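Side-chain contacts in serine protease inhibitor 4, isoform B (Drosophila melanogaster, PDB 4P0F), which probably inhibits serine and cysteine endopeptidases: residues 235-240 with 244-249; 292-297 with 314-319; 320-323 with 328-331. All coordinates share one frame; numbering follows the deposited sequence.

Interaction 1 of 3, residues 235-240 with 244-249; sequences VLPNTK and PALEEK
Leu246 swings its CG opposite the backbone N (chi1 173°), and its CD2 methyl then carries the chain on in an extended line, so that this methyl reaches from helix 244-249 to Val235 and Pro237. On the strand, Val235 turns its CG1 anti to its own backbone N (chi1 -167°), and this methyl is the one presented to the leucine, at 3.8 Å from Leu246 CD2. Pro237, two residues further and thus on the same side of the strand, offers the outer part of its ring: Pro237 CG lies 3.7 Å from Leu246 CD2, and Pro237 CD follows at 3.8 Å from the same methyl. The proline ring and the leucine side chain cross at about a right angle. A single branched side chain thus meets two strand residues at once. Leucine suits the helix position because its branch point is set well out from the backbone; a beta-branched valine and a rigid proline give the strand a compact, firm surface. Ala218 of the adjacent strand 218-224 touches both Val235 and Leu246 and extends the apolar patch. Strand 230-237, paired with strands 218-224 and 360-366, belongs to sheet B of the serpin fold, and the short helix that follows packs back on its end. Between the two segments the contact is buried and wholly apolar, made of methyl and ring-methylene groups, so here it depends on shape and exclusion of water; a weak bond from Glu247 OE2 to Ser376 OG gives the helix a polar tie elsewhere.

Interaction 2 of 3, residues 292-297 with 314-319; sequences SRMFSD and SAIIHK
Ile316 is where strand 314-319 receives Met294 and Phe295, and the strand leads up to it from Ser314. There the CA atoms of Ser314 and Phe295 come within 6.3 Å, but the serine side chain points away from the loop, as does that of Ala315, while the backbone of both residues bonds to Ala338 of strand 328-341. The strand becomes regular after Ser314, and Ile316, on the other side from Ala315, points its CB toward the loop. Its CG1 stands opposite the carbonyl carbon (chi1 -52°) and the extended chain carries CD1 to the rim of the Phe295 ring, 3.6 Å from Phe295 CZ. Ile316 CG1 lies in the ring plane, 3.9 Å from Phe295 CE1, so the slim arm of the isoleucine meets the edge. The flat phenylalanine leaves a face for Met294, whose CG lies 3.5 Å above the ring centre and whose chain bends at chi3 to bring Met294 CE to 4.2 Å from Ile316 CD1. The flexible methionine thus fills the angle between ring and isoleucine. The arrangement belongs to the serpin fold: the turn after helix 283-288 packs on sheet A, where strand 311-324 neighbours the inserted strand 328-341.

Interaction 3 of 3, residues 320-323 with 328-331; sequences AFIE and GTEA
Glu323 and Glu330 exchange two backbone hydrogen bonds, the mark of an antiparallel hydrogen-bonded pair. Glu323 N gives its hydrogen to Glu330 O at 2.9 Å, and Glu330 N returns the bond to Glu323 O at 3.1 Å. A water molecule joins the side chains, donating to Glu323 OE2 (3.1 Å) and to Glu330 OE1, the latter at a doubtfully short distance. With Glu323 OE2 and Glu330 OE1 4.7 Å apart and the carboxylate planes 82° to each other, the water, and perhaps the distant Lys172, may soften the repulsion of like charges. Glu323 can fold back because its CG sits between its backbone N and carbonyl carbon (chi1 70°) and the chain bends again at chi2, laying Glu323 OE2 3.5 Å from Glu330 CB. Glu330 instead extends, and its OE2 is held by His170 and Asn145. Putting an alanine in place of Glu323 would remove this folded chain, which is likely to leave the water without one of its carboxylates and uncover the aliphatic root of Glu330.

The next pair, Ile322 with Ala331, is non-hydrogen-bonded. The small Ala331 lets the strands approach closely here, its CB 4.1 Å from Ile322 CG1, which also meets Thr329 CG2 at 3.8 Å, while the hydroxyl of Thr329 bonds to Tyr225.

The pairs belong to the hairpin of strands 311-324 and 328-341, the second beginning with the serpin hinge of the reactive-centre loop, inserted into sheet A after cleavage. On one side strand 263-281 flanks the hairpin, through bonds of Ile322 with Ala276; on the other, strand 161-174 bonds to Thr329 and Ala331. Ile322 and Ala331 pack against Leu364 of strand 360-366, and on the face of the glutamates Phe321 leans on Leu147 and Ile148.

From the N terminus, interaction 1 comes first and closes the short connection from strand 230-237 to helix 243-249, within the region of sheet B. Interaction 2 follows, bringing the turn after helix 283-288 back onto strand 311-324 and closing a loop of sixteen residues between its segments. Its second segment runs straight into the first segment of interaction 3. The three loops are in series, none enclosing or crossing another. Interactions 2 and 3, centres 27 Å apart, both use strand 311-324: interaction 3 pairs it with strand 328-341, the reactive-centre loop inserted as a strand in cleaved serpins, and interaction 2 packs the preceding loop on its other end. Interaction 1 lies apart, 23 Å from interaction 3 between centres.

Interaction 1 of 3, residues 235-240 with 244-249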
ATOM      1  N   VAL A 235      12.664  -0.876  10.892  1.00 16.12           N
ATOM      2  CA  VAL A 235      13.768   0.070  10.998  1.00 16.29           C
ATOM      3  C   VAL A 235      13.510   0.938  12.213  1.00 17.24           C
ATOM      4  O   VAL A 235      12.522   1.658  12.290  1.00 16.72           O
ATOM      5  CB  VAL A 235      13.933   0.930   9.738  1.00 19.78           C
ATOM      6  CG1 VAL A 235      15.265   1.650   9.783  1.00 19.22           C
ATOM      7  CG2 VAL A 235      13.835   0.061   8.493  1.00 20.49           C
ATOM      8  N   LEU A 236      14.427   0.835  13.166  1.00 15.43           N
ATOM      9  CA  LEU A 236      14.282   1.382  14.503  1.00 16.14           C
ATOM     10  C   LEU A 236      15.308   2.490  14.744  1.00 19.97           C
ATOM     11  O   LEU A 236      16.514   2.222  14.747  1.00 20.42           O
ATOM     12  CB  LEU A 236      14.472   0.263  15.529  1.00 17.03           C
ATOM     13  CG  LEU A 236      14.303   0.610  16.995  1.00 16.94           C
ATOM     14  CD1 LEU A 236      12.870   1.001  17.313  1.00 18.77           C
ATOM     15  CD2 LEU A 236      14.738  -0.594  17.855  1.00 21.08           C
ATOM     16  N   PRO A 237      14.848   3.735  14.948  1.00 17.41           N
ATOM     17  CA  PRO A 237      15.801   4.791  15.315  1.00 21.04           C
ATOM     18  C   PRO A 237      16.570   4.441  16.586  1.00 21.96           C
ATOM     19  O   PRO A 237      16.029   3.738  17.443  1.00 22.93           O
ATOM     20  CB  PRO A 237      14.909   6.016  15.543  1.00 22.04           C
ATOM     21  CG  PRO A 237      13.652   5.732  14.790  1.00 21.06           C
ATOM     22  CD  PRO A 237      13.474   4.245  14.806  1.00 22.54           C
ATOM     23  N   ASN A 238      17.803   4.920  16.713  1.00 23.71           N
ATOM     24  CA  ASN A 238      18.592   4.645  17.916  1.00 23.07           C
ATOM     25  C   ASN A 238      18.110   5.446  19.124  1.00 38.52           C
ATOM     26  O   ASN A 238      18.413   5.092  20.262  1.00 40.12           O
ATOM     27  CB  ASN A 238      20.078   4.944  17.680  1.00 24.68           C
ATOM     28  CG  ASN A 238      20.740   3.967  16.721  1.00 27.81           C
ATOM     29  OD1 ASN A 238      20.262   2.857  16.503  1.00 25.82           O
ATOM     30  ND2 ASN A 238      21.876   4.379  16.160  1.00 31.27           N
ATOM     31  N   THR A 239      17.384   6.536  18.876  1.00 25.65           N
ATOM     32  CA  THR A 239      16.871   7.382  19.953  1.00 29.14           C
ATOM     33  C   THR A 239      15.351   7.342  19.987  1.00 28.76           C
ATOM     34  O   THR A 239      14.698   7.124  18.971  1.00 27.97           O
ATOM     35  CB  THR A 239      17.312   8.851  19.809  1.00 31.42           C
ATOM     36  OG1 THR A 239      16.775   9.387  18.594  1.00 34.05           O
ATOM     37  CG2 THR A 239      18.833   8.973  19.806  1.00 35.08           C
ATOM     38  N   LYS A 240      14.792   7.576  21.165  1.00 31.77           N
ATOM     39  CA  LYS A 240      13.357   7.454  21.357  1.00 30.03           C
ATOM     40  C   LYS A 240      12.569   8.463  20.527  1.00 36.88           C
ATOM     41  O   LYS A 240      11.449   8.184  20.106  1.00 34.18           O
ATOM     42  CB  LYS A 240      13.030   7.602  22.847  1.00 35.30           C
ATOM     43  CG  LYS A 240      13.856   6.652  23.695  1.00 52.33           C
ATOM     44  CD  LYS A 240      13.256   6.405  25.066  1.00 62.70           C
ATOM     45  CE  LYS A 240      13.915   5.205  25.741  1.00 78.88           C
ATOM     46  NZ  LYS A 240      13.760   3.946  24.947  1.00 86.21           N
ATOM     47  N   PRO A 244      10.982  10.970  13.234  1.00 25.59           N
ATOM     48  CA  PRO A 244      10.861  11.983  12.173  1.00 26.76           C
ATOM     49  C   PRO A 244      12.163  12.209  11.400  1.00 32.50           C
ATOM     50  O   PRO A 244      12.131  12.350  10.174  1.00 30.88           O
ATOM     51  CB  PRO A 244      10.456  13.246  12.939  1.00 30.16           C
ATOM     52  CG  PRO A 244       9.762  12.735  14.159  1.00 36.13           C
ATOM     53  CD  PRO A 244      10.510  11.485  14.534  1.00 27.97           C
ATOM     54  N   ALA A 245      13.291  12.213  12.104  1.00 26.68           N
ATOM     55  CA  ALA A 245      14.592  12.383  11.459  1.00 28.08           C
ATOM     56  C   ALA A 245      14.937  11.171  10.600  1.00 26.07           C
ATOM     57  O   ALA A 245      15.482  11.310   9.509  1.00 27.79           O
ATOM     58  CB  ALA A 245      15.670  12.618  12.498  1.00 29.85           C
ATOM     59  N   LEU A 246      14.612   9.975  11.086  1.00 21.66           N
ATOM     60  CA  LEU A 246      14.838   8.764  10.293  1.00 22.25           C
ATOM     61  C   LEU A 246      14.031   8.806   9.013  1.00 25.90           C
ATOM     62  O   LEU A 246      14.515   8.415   7.951  1.00 24.88           O
ATOM     63  CB  LEU A 246      14.468   7.500  11.078  1.00 24.30           C
ATOM     64  CG  LEU A 246      14.516   6.185  10.285  1.00 23.11           C
ATOM     65  CD1 LEU A 246      15.904   5.928   9.728  1.00 24.30           C
ATOM     66  CD2 LEU A 246      14.081   5.003  11.154  1.00 23.67           C
ATOM     67  N   GLU A 247      12.793   9.275   9.125  1.00 22.08           N
ATOM     68  CA  GLU A 247      11.884   9.318   7.986  1.00 23.04           C
ATOM     69  C   GLU A 247      12.469  10.202   6.902  1.00 28.96           C
ATOM     70  O   GLU A 247      12.386   9.889   5.718  1.00 28.65           O
ATOM     71  CB  GLU A 247      10.509   9.835   8.404  1.00 30.00           C
ATOM     72  CG  GLU A 247       9.714   8.834   9.222  1.00 27.91           C
ATOM     73  CD  GLU A 247       8.346   9.358   9.645  1.00 51.79           C
ATOM     74  OE1 GLU A 247       8.092  10.573   9.501  1.00 52.81           O
ATOM     75  OE2 GLU A 247       7.521   8.545  10.117  1.00 44.94           O
ATOM     76  N   GLU A 248      13.065  11.307   7.327  1.00 23.71           N
ATOM     77  CA  GLU A 248      13.705  12.240   6.405  1.00 28.19           C
ATOM     78  C   GLU A 248      14.952  11.640   5.767  1.00 31.81           C
ATOM     79  O   GLU A 248      15.205  11.834   4.575  1.00 37.47           O
ATOM     80  CB  GLU A 248      14.070  13.537   7.128  1.00 34.00           C
ATOM     81  CG  GLU A 248      12.873  14.381   7.533  1.00 55.45           C
ATOM     82  CD  GLU A 248      13.240  15.505   8.492  1.00 78.75           C
ATOM     83  OE1 GLU A 248      14.448  15.759   8.688  1.00 84.28           O
ATOM     84  OE2 GLU A 248      12.318  16.131   9.053  1.00 87.03           O
ATOM     85  N   LYS A 249      15.735  10.921   6.562  1.00 28.47           N
ATOM     86  CA  LYS A 249      16.978  10.327   6.076  1.00 28.51           C
ATOM     87  C   LYS A 249      16.774   9.121   5.166  1.00 35.01           C
ATOM     88  O   LYS A 249      17.649   8.801   4.367  1.00 27.50           O
ATOM     89  CB  LYS A 249      17.865   9.918   7.243  1.00 29.08           C
ATOM     90  CG  LYS A 249      18.455  11.086   8.004  1.00 45.96           C
ATOM     91  CD  LYS A 249      19.339  10.608   9.139  1.00 49.90           C
ATOM     92  CE  LYS A 249      19.520  11.690  10.195  1.00 50.90           C
ATOM     93  NZ  LYS A 249      20.019  11.148  11.491  1.00 38.04           N
TER

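Interaction 2 of 3, residues 292-297 with 314-319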
ATOM      1  N   SER A 292      -1.136  16.401 -10.862  1.00 17.96           N
ATOM      2  CA  SER A 292      -2.352  17.202 -10.671  1.00 17.97           C
ATOM      3  C   SER A 292      -3.332  17.158 -11.829  1.00 20.29           C
ATOM      4  O   SER A 292      -4.533  17.349 -11.624  1.00 16.59           O
ATOM      5  CB  SER A 292      -1.988  18.668 -10.421  1.00 23.86           C
ATOM      6  OG  SER A 292      -1.396  18.813  -9.146  1.00 35.61           O
ATOM      7  N   ARG A 293      -2.845  16.950 -13.047  1.00 18.08           N
ATOM      8  CA  ARG A 293      -3.702  17.147 -14.217  1.00 17.64           C
ATOM      9  C   ARG A 293      -4.912  16.196 -14.255  1.00 16.71           C
ATOM     10  O   ARG A 293      -6.002  16.581 -14.708  1.00 16.75           O
ATOM     11  CB  ARG A 293      -2.875  17.008 -15.500  1.00 19.83           C
ATOM     12  CG  ARG A 293      -3.546  17.556 -16.748  1.00 22.66           C
ATOM     13  CD  ARG A 293      -2.535  17.701 -17.877  1.00 20.39           C
ATOM     14  NE  ARG A 293      -3.138  18.108 -19.138  1.00 21.67           N
ATOM     15  CZ  ARG A 293      -3.284  19.369 -19.538  1.00 22.43           C
ATOM     16  NH1 ARG A 293      -2.883  20.374 -18.768  1.00 28.31           N
ATOM     17  NH2 ARG A 293      -3.840  19.626 -20.715  1.00 25.96           N
ATOM     18  N   MET A 294      -4.723  14.972 -13.777  1.00 14.59           N
ATOM     19  CA  MET A 294      -5.775  13.957 -13.751  1.00 15.54           C
ATOM     20  C   MET A 294      -7.050  14.382 -12.994  1.00 17.64           C
ATOM     21  O   MET A 294      -8.133  13.869 -13.277  1.00 15.67           O
ATOM     22  CB  MET A 294      -5.220  12.670 -13.134  1.00 14.85           C
ATOM     23  CG  MET A 294      -4.781  12.848 -11.715  1.00 16.55           C
ATOM     24  SD  MET A 294      -3.692  11.504 -11.185  1.00 22.73           S
ATOM     25  CE  MET A 294      -4.818  10.151 -11.377  1.00 17.49           C
ATOM     26  N   PHE A 295      -6.933  15.311 -12.049  1.00 16.40           N
ATOM     27  CA  PHE A 295      -8.089  15.784 -11.263  1.00 18.28           C
ATOM     28  C   PHE A 295      -8.720  17.048 -11.826  1.00 19.24           C
ATOM     29  O   PHE A 295      -9.773  17.486 -11.358  1.00 19.92           O
ATOM     30  CB  PHE A 295      -7.678  16.056  -9.812  1.00 17.45           C
ATOM     31  CG  PHE A 295      -6.896  14.952  -9.198  1.00 17.77           C
ATOM     32  CD1 PHE A 295      -7.509  13.769  -8.847  1.00 17.27           C
ATOM     33  CD2 PHE A 295      -5.534  15.098  -8.964  1.00 18.14           C
ATOM     34  CE1 PHE A 295      -6.785  12.743  -8.282  1.00 17.78           C
ATOM     35  CE2 PHE A 295      -4.814  14.091  -8.420  1.00 16.54           C
ATOM     36  CZ  PHE A 295      -5.429  12.910  -8.064  1.00 15.33           C
ATOM     37  N   SER A 296      -8.056  17.646 -12.809  1.00 18.92           N
ATOM     38  CA  SER A 296      -8.442  18.943 -13.337  1.00 19.48           C
ATOM     39  C   SER A 296      -9.368  18.829 -14.533  1.00 18.79           C
ATOM     40  O   SER A 296      -9.541  17.758 -15.116  1.00 19.41           O
ATOM     41  CB  SER A 296      -7.203  19.730 -13.757  1.00 20.19           C
ATOM     42  OG  SER A 296      -6.757  19.294 -15.031  1.00 21.61           O
ATOM     43  N   ASP A 297      -9.922  19.966 -14.934  1.00 24.43           N
ATOM     44  CA  ASP A 297     -10.768  19.997 -16.115  1.00 21.67           C
ATOM     45  C   ASP A 297      -9.955  19.919 -17.405  1.00 20.32           C
ATOM     46  O   ASP A 297     -10.520  19.935 -18.500  1.00 23.83           O
ATOM     47  CB  ASP A 297     -11.640  21.248 -16.102  1.00 28.31           C
ATOM     48  CG  ASP A 297     -12.819  21.125 -15.152  1.00 44.10           C
ATOM     49  OD1 ASP A 297     -13.278  19.986 -14.902  1.00 33.20           O
ATOM     50  OD2 ASP A 297     -13.292  22.169 -14.661  1.00 45.90           O
ATOM     51  N   SER A 314     -12.300  11.985  -9.831  1.00 17.09           N
ATOM     52  CA  SER A 314     -12.978  12.706  -8.750  1.00 16.69           C
ATOM     53  C   SER A 314     -12.523  12.285  -7.358  1.00 21.49           C
ATOM     54  O   SER A 314     -12.716  13.025  -6.397  1.00 24.92           O
ATOM     55  CB  SER A 314     -14.489  12.508  -8.847  1.00 21.97           C
ATOM     56  OG  SER A 314     -14.792  11.133  -8.988  1.00 26.18           O
ATOM     57  N   ALA A 315     -11.970  11.081  -7.238  1.00 17.24           N
ATOM     58  CA  ALA A 315     -11.472  10.621  -5.946  1.00 17.91           C
ATOM     59  C   ALA A 315     -10.497   9.470  -6.094  1.00 16.17           C
ATOM     60  O   ALA A 315     -10.631   8.638  -6.988  1.00 17.82           O
ATOM     61  CB  ALA A 315     -12.632  10.204  -5.053  1.00 20.33           C
ATOM     62  N   ILE A 316      -9.501   9.431  -5.204  1.00 16.99           N
ATOM     63  CA  ILE A 316      -8.650   8.263  -5.044  1.00 16.12           C
ATOM     64  C   ILE A 316      -8.672   7.926  -3.565  1.00 18.71           C
ATOM     65  O   ILE A 316      -8.214   8.723  -2.758  1.00 19.45           O
ATOM     66  CB  ILE A 316      -7.186   8.494  -5.484  1.00 16.99           C
ATOM     67  CG1 ILE A 316      -7.117   9.063  -6.900  1.00 16.68           C
ATOM     68  CG2 ILE A 316      -6.401   7.186  -5.370  1.00 17.25           C
ATOM     69  CD1 ILE A 316      -5.692   9.351  -7.389  1.00 21.14           C
ATOM     70  N   ILE A 317      -9.248   6.782  -3.208  1.00 16.15           N
ATOM     71  CA  ILE A 317      -9.414   6.427  -1.800  1.00 15.43           C
ATOM     72  C   ILE A 317      -8.578   5.196  -1.491  1.00 16.55           C
ATOM     73  O   ILE A 317      -8.611   4.218  -2.222  1.00 15.48           O
ATOM     74  CB  ILE A 317     -10.891   6.165  -1.454  1.00 18.25           C
ATOM     75  CG1 ILE A 317     -11.719   7.429  -1.700  1.00 21.37           C
ATOM     76  CG2 ILE A 317     -11.022   5.741  -0.007  1.00 22.01           C
ATOM     77  CD1 ILE A 317     -13.203   7.180  -1.851  1.00 23.48           C
ATOM     78  N   HIS A 318      -7.818   5.258  -0.402  1.00 14.82           N
ATOM     79  CA  HIS A 318      -6.997   4.140   0.011  1.00 14.49           C
ATOM     80  C   HIS A 318      -7.299   3.810   1.446  1.00 14.05           C
ATOM     81  O   HIS A 318      -7.379   4.704   2.291  1.00 15.09           O
ATOM     82  CB  HIS A 318      -5.516   4.460  -0.149  1.00 15.93           C
ATOM     83  CG  HIS A 318      -4.614   3.300   0.125  1.00 12.63           C
ATOM     84  ND1 HIS A 318      -4.469   2.245  -0.749  1.00 13.83           N
ATOM     85  CD2 HIS A 318      -3.796   3.034   1.171  1.00 15.49           C
ATOM     86  CE1 HIS A 318      -3.594   1.387  -0.259  1.00 18.79           C
ATOM     87  NE2 HIS A 318      -3.174   1.839   0.908  1.00 15.83           N
ATOM     88  N   LYS A 319      -7.469   2.524   1.710  1.00 13.15           N
ATOM     89  CA  LYS A 319      -7.666   2.043   3.075  1.00 14.28           C
ATOM     90  C   LYS A 319      -6.776   0.849   3.316  1.00 18.30           C
ATOM     91  O   LYS A 319      -6.624   0.006   2.441  1.00 16.96           O
ATOM     92  CB  LYS A 319      -9.124   1.664   3.319  1.00 18.24           C
ATOM     93  CG  LYS A 319     -10.085   2.828   3.362  1.00 31.05           C
ATOM     94  CD  LYS A 319     -11.384   2.429   4.087  1.00 56.01           C
ATOM     95  CE  LYS A 319     -12.430   3.542   4.015  1.00 64.98           C
ATOM     96  NZ  LYS A 319     -13.759   3.216   4.646  1.00 48.13           N
TER

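Interaction 3 of 3, residues 320-323 with 328-331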
ATOM      1  N   ALA A 320      -6.202   0.767   4.515  1.00 16.31           N
ATOM      2  CA  ALA A 320      -5.308  -0.334   4.843  1.00 14.35           C
ATOM      3  C   ALA A 320      -5.432  -0.737   6.317  1.00 16.72           C
ATOM      4  O   ALA A 320      -5.892   0.036   7.163  1.00 16.09           O
ATOM      5  CB  ALA A 320      -3.882   0.033   4.502  1.00 14.60           C
ATOM      6  N   PHE A 321      -5.054  -1.984   6.576  1.00 16.31           N
ATOM      7  CA  PHE A 321      -5.170  -2.612   7.889  1.00 17.72           C
ATOM      8  C   PHE A 321      -3.988  -3.541   8.089  1.00 16.64           C
ATOM      9  O   PHE A 321      -3.563  -4.201   7.147  1.00 15.46           O
ATOM     10  CB  PHE A 321      -6.476  -3.404   7.998  1.00 16.40           C
ATOM     11  CG  PHE A 321      -6.572  -4.254   9.237  1.00 19.37           C
ATOM     12  CD1 PHE A 321      -6.085  -5.552   9.245  1.00 21.95           C
ATOM     13  CD2 PHE A 321      -7.119  -3.745  10.394  1.00 27.07           C
ATOM     14  CE1 PHE A 321      -6.155  -6.325  10.388  1.00 27.61           C
ATOM     15  CE2 PHE A 321      -7.190  -4.519  11.544  1.00 29.60           C
ATOM     16  CZ  PHE A 321      -6.716  -5.806  11.532  1.00 28.73           C
ATOM     17  N   ILE A 322      -3.472  -3.607   9.315  1.00 17.65           N
ATOM     18  CA  ILE A 322      -2.449  -4.588   9.647  1.00 17.72           C
ATOM     19  C   ILE A 322      -2.609  -5.013  11.108  1.00 16.95           C
ATOM     20  O   ILE A 322      -2.978  -4.205  11.958  1.00 17.30           O
ATOM     21  CB  ILE A 322      -1.021  -4.035   9.394  1.00 15.26           C
ATOM     22  CG1 ILE A 322       0.030  -5.132   9.607  1.00 17.95           C
ATOM     23  CG2 ILE A 322      -0.732  -2.840  10.283  1.00 16.05           C
ATOM     24  CD1 ILE A 322       1.397  -4.795   8.974  1.00 19.35           C
ATOM     25  N   GLU A 323      -2.385  -6.295  11.372  1.00 18.75           N
ATOM     26  CA  GLU A 323      -2.296  -6.817  12.737  1.00 16.58           C
ATOM     27  C   GLU A 323      -1.048  -7.666  12.813  1.00 17.23           C
ATOM     28  O   GLU A 323      -0.791  -8.480  11.932  1.00 18.67           O
ATOM     29  CB  GLU A 323      -3.538  -7.634  13.121  1.00 19.38           C
ATOM     30  CG  GLU A 323      -3.674  -8.974  12.393  1.00 32.71           C
ATOM     31  CD  GLU A 323      -2.844 -10.101  13.015  1.00 46.38           C
ATOM     32  OE1 GLU A 323      -2.341  -9.936  14.146  1.00 53.73           O
ATOM     33  OE2 GLU A 323      -2.683 -11.149  12.354  1.00 49.79           O
ATOM     34  N   GLY A 328       2.017 -14.369  13.504  1.00 19.28           N
ATOM     35  CA  GLY A 328       2.375 -13.800  12.220  1.00 18.40           C
ATOM     36  C   GLY A 328       1.769 -12.434  12.008  1.00 18.69           C
ATOM     37  O   GLY A 328       1.639 -11.641  12.938  1.00 18.52           O
ATOM     38  N   THR A 329       1.373 -12.176  10.767  1.00 18.42           N
ATOM     39  CA  THR A 329       0.850 -10.886  10.364  1.00 19.96           C
ATOM     40  C   THR A 329      -0.289 -11.094   9.388  1.00 19.62           C
ATOM     41  O   THR A 329      -0.230 -11.983   8.539  1.00 19.14           O
ATOM     42  CB  THR A 329       1.940 -10.023   9.695  1.00 19.78           C
ATOM     43  OG1 THR A 329       2.991  -9.801  10.636  1.00 19.46           O
ATOM     44  CG2 THR A 329       1.381  -8.680   9.223  1.00 17.27           C
ATOM     45  N   GLU A 330      -1.337 -10.298   9.544  1.00 18.52           N
ATOM     46  CA  GLU A 330      -2.371 -10.205   8.527  1.00 16.57           C
ATOM     47  C   GLU A 330      -2.505  -8.750   8.143  1.00 19.29           C
ATOM     48  O   GLU A 330      -2.555  -7.875   9.004  1.00 18.62           O
ATOM     49  CB  GLU A 330      -3.713 -10.768   9.009  1.00 19.85           C
ATOM     50  CG  GLU A 330      -4.761 -10.751   7.906  1.00 24.23           C
ATOM     51  CD  GLU A 330      -6.033 -11.525   8.228  1.00 29.47           C
ATOM     52  OE1 GLU A 330      -6.241 -11.900   9.402  1.00 30.70           O
ATOM     53  OE2 GLU A 330      -6.830 -11.757   7.283  1.00 29.67           O
ATOM     54  N   ALA A 331      -2.530  -8.496   6.839  1.00 19.25           N
ATOM     55  CA  ALA A 331      -2.627  -7.139   6.331  1.00 17.26           C
ATOM     56  C   ALA A 331      -3.499  -7.126   5.099  1.00 16.51           C
ATOM     57  O   ALA A 331      -3.587  -8.116   4.383  1.00 19.36           O
ATOM     58  CB  ALA A 331      -1.257  -6.581   6.006  1.00 19.69           C
TER
HETATM   59  O   HOH W   1      -5.247 -12.625  11.594  1.00 40.78           O